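PDB 2Z1Q: acyl-CoA dehydrogenase from Thermus thermophilus, which probably uses FAD to oxidise saturated acyl-CoA thioesters to 2,3-dehydroacyl-CoA, passing the electrons on to an acceptor. Local coordinates for residues Y173-V178 with T203-E208; E81-L86 with E128-Y133. One frame throughout, in Å; residues are numbered along the deposited sequence.

Interaction 1: Y173-V178 with T203-E208; sequences YILNGV and TAFLVE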
ATOM      1  N   TYR B 173      27.713  21.799  30.055  1.00 53.65           N
ATOM      2  CA  TYR B 173      26.328  22.127  29.733  1.00 50.10           C
ATOM      3  C   TYR B 173      25.489  20.977  30.286  1.00 48.02           C
ATOM      4  O   TYR B 173      25.859  19.814  30.143  1.00 47.49           O
ATOM      5  CB  TYR B 173      26.131  22.235  28.215  1.00 50.24           C
ATOM      6  CG  TYR B 173      26.288  23.639  27.664  1.00 50.30           C
ATOM      7  CD1 TYR B 173      25.450  24.670  28.080  1.00 49.62           C
ATOM      8  CD2 TYR B 173      27.275  23.934  26.719  1.00 50.00           C
ATOM      9  CE1 TYR B 173      25.584  25.959  27.576  1.00 50.52           C
ATOM     10  CE2 TYR B 173      27.418  25.223  26.208  1.00 50.45           C
ATOM     11  CZ  TYR B 173      26.568  26.229  26.641  1.00 50.74           C
ATOM     12  OH  TYR B 173      26.690  27.506  26.140  1.00 51.66           O
ATOM     13  N   ILE B 174      24.379  21.302  30.939  1.00 45.96           N
ATOM     14  CA  ILE B 174      23.516  20.269  31.508  1.00 44.23           C
ATOM     15  C   ILE B 174      22.317  20.040  30.601  1.00 42.60           C
ATOM     16  O   ILE B 174      21.527  20.960  30.345  1.00 43.12           O
ATOM     17  CB  ILE B 174      23.005  20.663  32.903  1.00 44.62           C
ATOM     18  CG1 ILE B 174      24.168  21.136  33.771  1.00 44.60           C
ATOM     19  CG2 ILE B 174      22.314  19.465  33.551  1.00 42.32           C
ATOM     20  CD1 ILE B 174      23.742  21.657  35.122  1.00 47.28           C
ATOM     21  N   LEU B 175      22.181  18.808  30.121  1.00 39.22           N
ATOM     22  CA  LEU B 175      21.092  18.461  29.217  1.00 37.08           C
ATOM     23  C   LEU B 175      19.961  17.669  29.854  1.00 35.36           C
ATOM     24  O   LEU B 175      20.183  16.692  30.578  1.00 34.22           O
ATOM     25  CB  LEU B 175      21.630  17.677  28.009  1.00 36.98           C
ATOM     26  CG  LEU B 175      22.528  18.384  26.991  1.00 38.46           C
ATOM     27  CD1 LEU B 175      22.641  17.530  25.736  1.00 37.00           C
ATOM     28  CD2 LEU B 175      21.940  19.736  26.640  1.00 37.92           C
ATOM     29  N   ASN B 176      18.739  18.099  29.559  1.00 32.59           N
ATOM     30  CA  ASN B 176      17.541  17.447  30.062  1.00 32.65           C
ATOM     31  C   ASN B 176      16.469  17.380  28.975  1.00 32.03           C
ATOM     32  O   ASN B 176      16.118  18.391  28.356  1.00 31.99           O
ATOM     33  CB  ASN B 176      17.016  18.200  31.293  1.00 32.05           C
ATOM     34  CG  ASN B 176      17.828  17.907  32.545  1.00 31.99           C
ATOM     35  OD1 ASN B 176      17.779  16.798  33.084  1.00 28.91           O
ATOM     36  ND2 ASN B 176      18.596  18.896  33.003  1.00 33.42           N
ATOM     37  N   GLY B 177      15.949  16.184  28.734  1.00 31.27           N
ATOM     38  CA  GLY B 177      14.918  16.038  27.721  1.00 28.71           C
ATOM     39  C   GLY B 177      14.758  14.605  27.268  1.00 27.41           C
ATOM     40  O   GLY B 177      15.435  13.701  27.776  1.00 25.45           O
ATOM     41  N   VAL B 178      13.863  14.393  26.310  1.00 27.18           N
ATOM     42  CA  VAL B 178      13.601  13.061  25.765  1.00 27.45           C
ATOM     43  C   VAL B 178      13.667  13.111  24.244  1.00 26.78           C
ATOM     44  O   VAL B 178      13.069  13.987  23.620  1.00 26.87           O
ATOM     45  CB  VAL B 178      12.196  12.566  26.175  1.00 28.80           C
ATOM     46  CG1 VAL B 178      11.918  11.195  25.572  1.00 28.15           C
ATOM     47  CG2 VAL B 178      12.084  12.520  27.702  1.00 30.01           C
ATOM     48  N   THR B 203      20.524  24.215  19.510  1.00 32.66           N
ATOM     49  CA  THR B 203      21.938  23.878  19.377  1.00 30.32           C
ATOM     50  C   THR B 203      22.198  22.362  19.351  1.00 30.24           C
ATOM     51  O   THR B 203      21.473  21.587  19.976  1.00 28.43           O
ATOM     52  CB  THR B 203      22.736  24.492  20.565  1.00 29.91           C
ATOM     53  OG1 THR B 203      22.376  25.875  20.714  1.00 26.74           O
ATOM     54  CG2 THR B 203      24.241  24.385  20.327  1.00 28.90           C
ATOM     55  N   ALA B 204      23.240  21.949  18.630  1.00 29.58           N
ATOM     56  CA  ALA B 204      23.599  20.537  18.549  1.00 29.41           C
ATOM     57  C   ALA B 204      24.752  20.264  19.509  1.00 29.95           C
ATOM     58  O   ALA B 204      25.634  21.104  19.672  1.00 30.22           O
ATOM     59  CB  ALA B 204      24.007  20.179  17.133  1.00 29.15           C
ATOM     60  N   PHE B 205      24.742  19.088  20.134  1.00 30.78           N
ATOM     61  CA  PHE B 205      25.781  18.686  21.087  1.00 32.31           C
ATOM     62  C   PHE B 205      26.305  17.273  20.842  1.00 32.72           C
ATOM     63  O   PHE B 205      25.556  16.379  20.455  1.00 33.48           O
ATOM     64  CB  PHE B 205      25.255  18.745  22.531  1.00 33.40           C
ATOM     65  CG  PHE B 205      24.774  20.100  22.961  1.00 35.04           C
ATOM     66  CD1 PHE B 205      23.530  20.579  22.557  1.00 34.78           C
ATOM     67  CD2 PHE B 205      25.561  20.896  23.785  1.00 35.63           C
ATOM     68  CE1 PHE B 205      23.078  21.826  22.968  1.00 32.67           C
ATOM     69  CE2 PHE B 205      25.114  22.152  24.203  1.00 36.77           C
ATOM     70  CZ  PHE B 205      23.873  22.614  23.792  1.00 34.63           C
ATOM     71  N   LEU B 206      27.596  17.069  21.089  1.00 34.01           N
ATOM     72  CA  LEU B 206      28.213  15.751  20.931  1.00 33.95           C
ATOM     73  C   LEU B 206      28.172  15.096  22.313  1.00 33.70           C
ATOM     74  O   LEU B 206      28.720  15.640  23.267  1.00 34.45           O
ATOM     75  CB  LEU B 206      29.660  15.891  20.458  1.00 33.42           C
ATOM     76  CG  LEU B 206      29.868  16.622  19.126  1.00 34.54           C
ATOM     77  CD1 LEU B 206      31.326  17.059  18.995  1.00 32.66           C
ATOM     78  CD2 LEU B 206      29.456  15.719  17.968  1.00 33.89           C
ATOM     79  N   VAL B 207      27.509  13.944  22.419  1.00 33.41           N
ATOM     80  CA  VAL B 207      27.386  13.238  23.692  1.00 32.37           C
ATOM     81  C   VAL B 207      27.870  11.810  23.545  1.00 32.41           C
ATOM     82  O   VAL B 207      27.403  11.068  22.680  1.00 32.83           O
ATOM     83  CB  VAL B 207      25.906  13.211  24.181  1.00 32.57           C
ATOM     84  CG1 VAL B 207      25.815  12.613  25.594  1.00 29.94           C
ATOM     85  CG2 VAL B 207      25.341  14.608  24.155  1.00 30.95           C
ATOM     86  N   GLU B 208      28.811  11.427  24.392  1.00 31.61           N
ATOM     87  CA  GLU B 208      29.342  10.078  24.338  1.00 33.48           C
ATOM     88  C   GLU B 208      28.410   9.153  25.103  1.00 32.67           C
ATOM     89  O   GLU B 208      27.832   9.545  26.119  1.00 31.24           O
ATOM     90  CB  GLU B 208      30.751  10.060  24.920  1.00 35.12           C
ATOM     91  CG  GLU B 208      31.605  11.161  24.303  1.00 38.06           C
ATOM     92  CD  GLU B 208      33.074  11.052  24.659  1.00 39.54           C
ATOM     93  OE1 GLU B 208      33.415  11.239  25.844  1.00 41.28           O
ATOM     94  OE2 GLU B 208      33.890  10.782  23.754  1.00 38.31           O
TER

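Interaction 2: E81-L86 with E128-Y133; sequences EEYGGL and EQKRKY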
ATOM      1  N   GLU B  81      39.560  13.036   3.725  1.00 47.80           N
ATOM      2  CA  GLU B  81      40.783  12.247   3.738  1.00 47.73           C
ATOM      3  C   GLU B  81      41.672  12.476   4.955  1.00 48.04           C
ATOM      4  O   GLU B  81      42.251  11.530   5.497  1.00 47.34           O
ATOM      5  CB  GLU B  81      41.577  12.521   2.463  1.00 47.13           C
ATOM      6  CG  GLU B  81      40.834  12.102   1.219  1.00 46.40           C
ATOM      7  CD  GLU B  81      41.579  12.436  -0.052  1.00 45.86           C
ATOM      8  OE1 GLU B  81      41.597  13.625  -0.441  1.00 46.23           O
ATOM      9  OE2 GLU B  81      42.148  11.509  -0.664  1.00 44.33           O
ATOM     10  N   GLU B  82      41.781  13.724   5.389  1.00 48.33           N
ATOM     11  CA  GLU B  82      42.629  14.043   6.528  1.00 50.55           C
ATOM     12  C   GLU B  82      42.123  13.482   7.852  1.00 50.85           C
ATOM     13  O   GLU B  82      42.724  13.730   8.903  1.00 51.51           O
ATOM     14  CB  GLU B  82      42.798  15.556   6.655  1.00 51.42           C
ATOM     15  CG  GLU B  82      41.499  16.320   6.744  1.00 53.75           C
ATOM     16  CD  GLU B  82      41.031  16.827   5.394  1.00 55.88           C
ATOM     17  OE1 GLU B  82      40.836  16.004   4.472  1.00 56.09           O
ATOM     18  OE2 GLU B  82      40.858  18.057   5.258  1.00 56.51           O
ATOM     19  N   TYR B  83      41.025  12.728   7.798  1.00 50.21           N
ATOM     20  CA  TYR B  83      40.435  12.125   8.991  1.00 48.62           C
ATOM     21  C   TYR B  83      40.143  10.643   8.810  1.00 47.40           C
ATOM     22  O   TYR B  83      39.251  10.102   9.458  1.00 48.80           O
ATOM     23  CB  TYR B  83      39.135  12.837   9.360  1.00 48.77           C
ATOM     24  CG  TYR B  83      39.288  14.325   9.525  1.00 49.32           C
ATOM     25  CD1 TYR B  83      40.051  14.864  10.564  1.00 49.52           C
ATOM     26  CD2 TYR B  83      38.692  15.198   8.623  1.00 49.27           C
ATOM     27  CE1 TYR B  83      40.213  16.246  10.691  1.00 49.54           C
ATOM     28  CE2 TYR B  83      38.845  16.568   8.739  1.00 49.65           C
ATOM     29  CZ  TYR B  83      39.605  17.089   9.766  1.00 49.79           C
ATOM     30  OH  TYR B  83      39.751  18.456   9.823  1.00 51.63           O
ATOM     31  N   GLY B  84      40.879   9.989   7.920  1.00 45.30           N
ATOM     32  CA  GLY B  84      40.671   8.569   7.698  1.00 43.99           C
ATOM     33  C   GLY B  84      39.594   8.261   6.680  1.00 42.61           C
ATOM     34  O   GLY B  84      39.224   7.102   6.492  1.00 41.17           O
ATOM     35  N   GLY B  85      39.090   9.295   6.020  1.00 41.80           N
ATOM     36  CA  GLY B  85      38.061   9.098   5.021  1.00 42.21           C
ATOM     37  C   GLY B  85      38.629   8.956   3.627  1.00 43.64           C
ATOM     38  O   GLY B  85      39.832   9.129   3.414  1.00 43.98           O
ATOM     39  N   LEU B  86      37.764   8.626   2.673  1.00 43.70           N
ATOM     40  CA  LEU B  86      38.165   8.472   1.280  1.00 43.42           C
ATOM     41  C   LEU B  86      37.711   9.672   0.464  1.00 44.51           C
ATOM     42  O   LEU B  86      38.189   9.889  -0.648  1.00 45.51           O
ATOM     43  CB  LEU B  86      37.565   7.207   0.674  1.00 43.13           C
ATOM     44  CG  LEU B  86      38.267   5.878   0.950  1.00 43.00           C
ATOM     45  CD1 LEU B  86      38.647   5.788   2.409  1.00 44.71           C
ATOM     46  CD2 LEU B  86      37.350   4.733   0.560  1.00 41.02           C
ATOM     47  N   GLU B 128      39.566  20.349  16.189  1.00 49.51           N
ATOM     48  CA  GLU B 128      40.000  19.341  17.145  1.00 50.77           C
ATOM     49  C   GLU B 128      38.990  18.213  17.375  1.00 49.72           C
ATOM     50  O   GLU B 128      39.386  17.061  17.540  1.00 48.97           O
ATOM     51  CB  GLU B 128      40.371  19.989  18.487  1.00 53.58           C
ATOM     52  CG  GLU B 128      39.176  20.348  19.346  1.00 59.34           C
ATOM     53  CD  GLU B 128      39.559  20.830  20.740  1.00 62.04           C
ATOM     54  OE1 GLU B 128      39.961  22.007  20.883  1.00 63.38           O
ATOM     55  OE2 GLU B 128      39.456  20.028  21.696  1.00 62.34           O
ATOM     56  N   GLN B 129      37.694  18.524  17.378  1.00 48.50           N
ATOM     57  CA  GLN B 129      36.695  17.479  17.607  1.00 47.59           C
ATOM     58  C   GLN B 129      36.510  16.542  16.416  1.00 46.48           C
ATOM     59  O   GLN B 129      35.918  15.479  16.553  1.00 45.99           O
ATOM     60  CB  GLN B 129      35.348  18.092  18.014  1.00 46.50           C
ATOM     61  CG  GLN B 129      34.793  19.070  17.015  1.00 47.21           C
ATOM     62  CD  GLN B 129      33.613  19.877  17.545  1.00 46.10           C
ATOM     63  OE1 GLN B 129      33.577  20.268  18.709  1.00 45.21           O
ATOM     64  NE2 GLN B 129      32.653  20.146  16.677  1.00 45.29           N
ATOM     65  N   LYS B 130      37.023  16.915  15.247  1.00 46.22           N
ATOM     66  CA  LYS B 130      36.901  16.050  14.074  1.00 44.93           C
ATOM     67  C   LYS B 130      37.998  14.990  14.063  1.00 45.66           C
ATOM     68  O   LYS B 130      37.811  13.902  13.513  1.00 42.78           O
ATOM     69  CB  LYS B 130      36.963  16.860  12.778  1.00 43.33           C
ATOM     70  CG  LYS B 130      35.714  17.675  12.500  1.00 44.15           C
ATOM     71  CD  LYS B 130      35.688  18.191  11.072  1.00 43.20           C
ATOM     72  CE  LYS B 130      36.775  19.215  10.840  1.00 44.15           C
ATOM     73  NZ  LYS B 130      36.793  19.684   9.427  1.00 45.09           N
ATOM     74  N   ARG B 131      39.133  15.308  14.685  1.00 47.31           N
ATOM     75  CA  ARG B 131      40.255  14.375  14.724  1.00 50.02           C
ATOM     76  C   ARG B 131      40.049  13.301  15.775  1.00 49.78           C
ATOM     77  O   ARG B 131      40.564  12.188  15.650  1.00 49.47           O
ATOM     78  CB  ARG B 131      41.571  15.109  15.007  1.00 52.51           C
ATOM     79  CG  ARG B 131      42.824  14.214  14.920  1.00 57.00           C
ATOM     80  CD  ARG B 131      43.055  13.671  13.502  1.00 59.78           C
ATOM     81  NE  ARG B 131      43.126  12.207  13.441  1.00 62.49           N
ATOM     82  CZ  ARG B 131      43.220  11.512  12.307  1.00 64.35           C
ATOM     83  NH1 ARG B 131      43.277  10.183  12.329  1.00 64.31           N
ATOM     84  NH2 ARG B 131      43.256  12.150  11.142  1.00 64.79           N
ATOM     85  N   LYS B 132      39.278  13.621  16.804  1.00 49.90           N
ATOM     86  CA  LYS B 132      39.064  12.654  17.861  1.00 50.60           C
ATOM     87  C   LYS B 132      37.732  11.931  17.775  1.00 49.46           C
ATOM     88  O   LYS B 132      37.341  11.244  18.714  1.00 51.31           O
ATOM     89  CB  LYS B 132      39.188  13.339  19.219  1.00 52.58           C
ATOM     90  CG  LYS B 132      38.004  14.206  19.585  1.00 53.65           C
ATOM     91  CD  LYS B 132      37.225  13.607  20.751  1.00 56.03           C
ATOM     92  CE  LYS B 132      38.071  13.507  22.015  1.00 56.70           C
ATOM     93  NZ  LYS B 132      37.264  13.065  23.196  1.00 57.89           N
ATOM     94  N   TYR B 133      37.035  12.082  16.654  1.00 47.36           N
ATOM     95  CA  TYR B 133      35.745  11.424  16.482  1.00 44.40           C
ATOM     96  C   TYR B 133      35.580  10.804  15.106  1.00 42.43           C
ATOM     97  O   TYR B 133      35.287   9.614  14.989  1.00 42.40           O
ATOM     98  CB  TYR B 133      34.601  12.417  16.736  1.00 44.48           C
ATOM     99  CG  TYR B 133      34.331  12.709  18.199  1.00 43.59           C
ATOM    100  CD1 TYR B 133      34.124  14.012  18.644  1.00 43.60           C
ATOM    101  CD2 TYR B 133      34.289  11.679  19.140  1.00 44.41           C
ATOM    102  CE1 TYR B 133      33.894  14.288  19.984  1.00 44.33           C
ATOM    103  CE2 TYR B 133      34.054  11.945  20.489  1.00 44.75           C
ATOM    104  CZ  TYR B 133      33.862  13.252  20.902  1.00 44.56           C
ATOM    105  OH  TYR B 133      33.673  13.531  22.236  1.00 45.00           O
TER

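Interaction 1: Y173-V178 with T203-E208
Y173 and F205 meet as an offset edge-to-face pair, with the edge of F205 directed at the face of Y173. The ring centroids are 5.6 Å apart and the planes stand at 77°. F205 does the touching with one ring-edge carbon. Its CE2 lies 3.8 Å from CD2 of Y173 and almost as near to CG, so the approach is to the part of the tyrosine ring close to its own backbone. Both side chains leave their backbones toward the other strand. In F205, CG stands anti to the carbonyl carbon and beside the backbone N (chi1 -59°), which extends the ring across the gap to Y173.

L175 covers a face of the same phenylalanine with its CD2 methyl. Its other methyl, CD1, is 4.3 Å from CB of F205. CD1 is also 4.3 Å from CG2 of V207, a lighter contact. All four of these residues are buried.

Both strands belong to the beta domain that lies in the middle of the acyl-CoA dehydrogenase fold. Here they are not sheet neighbours. The short segments run nearly perpendicular, at 95°, and come no closer than 10.5 Å between axes, with no hydrogen bond across. Side chains alone bridge them, as in packing between layers of a curled sheet. Strand 163-166 borders the same apolar interior: A164 touches both L175 and F205. V245 packs on Y173, while A195 and V193 of strand 190-197 reach L175 and V207 respectively.

Interaction 2: E81-L86 with E128-Y133
The hydroxyl of Y83 accepts a weak hydrogen bond from K130, with NZ 3.2 Å from OH. The lysine crosses the tyrosine ring at a slant. Its CB sits over one face, 4.2 Å from the ring centroid and 21° off the normal, in a CH-pi contact. The chain then turns at chi3 (-67°), which brings CE and NZ round to the phenol end, where CE is 3.7 Å from CZ. The opposite face of the ring carries CG of E82, offset toward the rim. Y83 is therefore held between its own neighbour in sequence and the lysine.

R131 comes in by another path. Its CG is anti to the backbone N (chi1 -174°), and further bends at chi2 and chi3 carry the guanidinium back over the turn. NH2 lies 2.8 Å from O of E82, which is at the guanidinium edge and near its plane. The same nitrogen is 3.5 Å from CA of Y83.

The loop between helix 62-71 and helix 90-99 is thus joined to the short helix 127-131, within the N-terminal helical domain. Within 81-86, a backbone hydrogen bond from N of G84 to O of E81, 3.2 Å long, closes a turn. An alanine in place of Y83 would probably leave NZ of K130 without its hydroxyl partner and open a gap between the lysine chain and E82.

The contact lies at the surface. The carboxylate of E82 stays 6.0 Å from the ammonium of K130, measured from OE2 to NZ, so their attraction is at most long-range. The contact rests on two basic side chains, K130 over the ring and R131 against the backbone of E82 and Y83, with a weak polar bond at the lysine's end.

How the interactions relate
Interaction 1 is buried and interaction 2 lies at the surface. The first is wholly apolar: an aromatic pair and aliphatic methyls join two strands of the middle beta domain. The second mixes a tyrosine face with long basic side chains and joins a loop to a short helix of the N-terminal domain. They share no elements. The centres of interaction 1 and interaction 2 are about 22 Å apart, yet the two touch. L206 and E208 point to the other side of strand 201-208 from F205. L206 packs on Y133 and Q129, and E208 makes a weak, probable hydrogen bond to the hydroxyl of Y133. The strand thus serves the beta core with one face and meets segment 128-133 with the other.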